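PDB 6LZH: GrgF from Penicillium sp. sh18, which acts as a polyketide transferase in gregatin A biosynthesis, a fungal pathway that joins C11 and C4 polyketide chains into an alkylated furanone. Local coordinates for residues D46-D51 / G268-V273. Residues are numbered along the deposited sequence; the frame is centred on the assembly and turned at random.
Sequences DAILPD and GHLDWV
I48 reaches across to the loop 268-273 with both of its methyls. Its CG2 lies 4.2 Å from V273 CG1, and the two side chains cross at about a right angle. The other branch ends in CD1, which comes within 4.4 Å of L270 CD1. Both touches are loose and apolar. I48 CG2 stands anti to the backbone N while CG1 sits beside it (chi1 -53°). This splits the two branches between V273 and L270. I48 is the N-cap residue of helix 49-58.

W272 lies beside V273, and the far end of its indole approaches I48 more distantly. V273 CG1 sits 3.7 Å above one face of the indole, toward the rim, and L270 O is on the same face. The same methyl meets I48 and rests over the rim of the ring. W272 NE1 makes a weak, bent hydrogen bond to H269 O (3.0 Å). G268 O lies in the plane at the ring edge. The turn is further tied by V273 N to L270 O, and by G268 N to D271 OD1 (2.7 Å). That carboxylate oxygen is used on its syn side, somewhat out of plane. These bonds shape the backbone on both sides of H269.

Further out, W272 and L49 both pack on L114 of strand 108-114, and L270 touches L196 of helix 187-198. H269 ND1 is hydrogen-bonded to D240 OD2, and the H269 side chain touches C115. C115, D240 and H269 are the active-site residues. The contact thus joins the start of the helix after strand 32-38 to the histidine loop after the last strand, at the edge of a Cys-His-Asp triad in an alpha/beta hydrolase fold.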
loop_
_atom_site.group_PDB
_atom_site.type_symbol
_atom_site.label_atom_id
_atom_site.label_comp_id
_atom_site.label_asym_id
_atom_site.label_seq_id
_atom_site.Cartn_x
_atom_site.Cartn_y
_atom_site.Cartn_z
ATOM N N ASP A 46 -24.546 -6.939 -3.778
ATOM C CA ASP A 46 -25.907 -7.454 -3.947
ATOM C C ASP A 46 -26.653 -7.660 -2.629
ATOM O O ASP A 46 -27.885 -7.564 -2.605
ATOM C CB ASP A 46 -25.846 -8.767 -4.739
ATOM C CG ASP A 46 -25.558 -8.539 -6.207
ATOM O OD1 ASP A 46 -24.470 -8.018 -6.521
ATOM O OD2 ASP A 46 -26.427 -8.859 -7.052
ATOM N N ALA A 47 -25.959 -7.963 -1.536
ATOM C CA ALA A 47 -26.628 -8.347 -0.296
ATOM C C ALA A 47 -26.627 -7.206 0.710
ATOM O O ALA A 47 -25.598 -6.554 0.912
ATOM C CB ALA A 47 -25.952 -9.565 0.344
ATOM N N ILE A 48 -27.791 -6.996 1.350
ATOM C CA ILE A 48 -28.005 -6.102 2.495
ATOM C C ILE A 48 -27.988 -4.631 2.089
ATOM O O ILE A 48 -28.928 -3.880 2.384
ATOM C CB ILE A 48 -26.972 -6.350 3.614
ATOM C CG1 ILE A 48 -26.943 -7.834 4.023
ATOM C CG2 ILE A 48 -27.314 -5.481 4.823
ATOM C CD1 ILE A 48 -25.992 -8.136 5.192
ATOM N N LEU A 49 -26.901 -4.197 1.453
ATOM C CA LEU A 49 -26.777 -2.785 1.103
ATOM C C LEU A 49 -27.898 -2.264 0.201
ATOM O O LEU A 49 -28.272 -1.086 0.358
ATOM C CB LEU A 49 -25.416 -2.532 0.452
ATOM C CG LEU A 49 -24.268 -2.198 1.416
ATOM C CD1 LEU A 49 -24.002 -3.379 2.352
ATOM C CD2 LEU A 49 -23.006 -1.844 0.664
ATOM N N PRO A 50 -28.420 -3.013 -0.780
ATOM C CA PRO A 50 -29.438 -2.401 -1.658
ATOM C C PRO A 50 -30.641 -1.854 -0.908
ATOM O O PRO A 50 -31.138 -0.770 -1.248
ATOM C CB PRO A 50 -29.828 -3.560 -2.588
ATOM C CG PRO A 50 -28.592 -4.383 -2.666
ATOM C CD PRO A 50 -28.040 -4.358 -1.262
ATOM N N ASP A 51 -31.126 -2.582 0.108
ATOM C CA ASP A 51 -32.275 -2.089 0.864
ATOM C C ASP A 51 -31.897 -0.867 1.688
ATOM O O ASP A 51 -32.715 0.046 1.864
ATOM C CB ASP A 51 -32.850 -3.196 1.750
ATOM C CG ASP A 51 -34.300 -2.920 2.153
ATOM O OD1 ASP A 51 -35.152 -2.759 1.254
ATOM O OD2 ASP A 51 -34.573 -2.829 3.366
ATOM N N GLY A 268 -24.263 -7.918 17.479
ATOM C CA GLY A 268 -23.018 -8.398 16.922
ATOM C C GLY A 268 -22.784 -7.850 15.529
ATOM O O GLY A 268 -23.398 -6.862 15.110
ATOM N N HIS A 269 -21.909 -8.538 14.784
ATOM C CA HIS A 269 -21.385 -7.995 13.533
ATOM C C HIS A 269 -22.464 -7.840 12.479
ATOM O O HIS A 269 -22.407 -6.920 11.656
ATOM C CB HIS A 269 -20.281 -8.890 12.975
ATOM C CG HIS A 269 -19.559 -8.278 11.816
ATOM N ND1 HIS A 269 -18.892 -7.072 11.907
ATOM C CD2 HIS A 269 -19.411 -8.697 10.536
ATOM C CE1 HIS A 269 -18.367 -6.776 10.731
ATOM N NE2 HIS A 269 -18.652 -7.753 9.887
ATOM N N LEU A 270 -23.428 -8.744 12.471
ATOM C CA LEU A 270 -24.463 -8.813 11.453
ATOM C C LEU A 270 -25.869 -8.738 12.007
ATOM O O LEU A 270 -26.751 -8.182 11.345
ATOM C CB LEU A 270 -24.337 -10.135 10.684
ATOM C CG LEU A 270 -24.577 -10.134 9.185
ATOM C CD1 LEU A 270 -23.476 -9.321 8.546
ATOM C CD2 LEU A 270 -24.576 -11.578 8.671
ATOM N N ASP A 271 -26.111 -9.301 13.194
ATOM C CA ASP A 271 -27.477 -9.477 13.671
ATOM C C ASP A 271 -28.179 -8.163 13.971
ATOM O O ASP A 271 -29.390 -8.170 14.243
ATOM C CB ASP A 271 -27.505 -10.403 14.896
ATOM C CG ASP A 271 -26.592 -9.945 16.018
ATOM O OD1 ASP A 271 -26.583 -8.732 16.340
ATOM O OD2 ASP A 271 -25.908 -10.815 16.606
ATOM N N TRP A 272 -27.478 -7.030 13.895
ATOM C CA TRP A 272 -28.197 -5.766 13.978
ATOM C C TRP A 272 -29.195 -5.601 12.832
ATOM O O TRP A 272 -30.105 -4.773 12.940
ATOM C CB TRP A 272 -27.208 -4.588 14.011
ATOM C CG TRP A 272 -26.317 -4.533 12.830
ATOM C CD1 TRP A 272 -25.064 -5.064 12.722
ATOM C CD2 TRP A 272 -26.607 -3.922 11.565
ATOM N NE1 TRP A 272 -24.561 -4.829 11.464
ATOM C CE2 TRP A 272 -25.489 -4.126 10.738
ATOM C CE3 TRP A 272 -27.706 -3.226 11.054
ATOM C CZ2 TRP A 272 -25.436 -3.656 9.417
ATOM C CZ3 TRP A 272 -27.649 -2.760 9.740
ATOM C CH2 TRP A 272 -26.525 -2.972 8.948
ATOM N N VAL A 273 -29.046 -6.353 11.734
ATOM C CA VAL A 273 -30.014 -6.268 10.642
ATOM C C VAL A 273 -31.398 -6.751 11.055
ATOM O O VAL A 273 -32.367 -6.510 10.329
ATOM C CB VAL A 273 -29.553 -7.056 9.385
ATOM C CG1 VAL A 273 -28.286 -6.444 8.776
ATOM C CG2 VAL A 273 -29.371 -8.543 9.691
#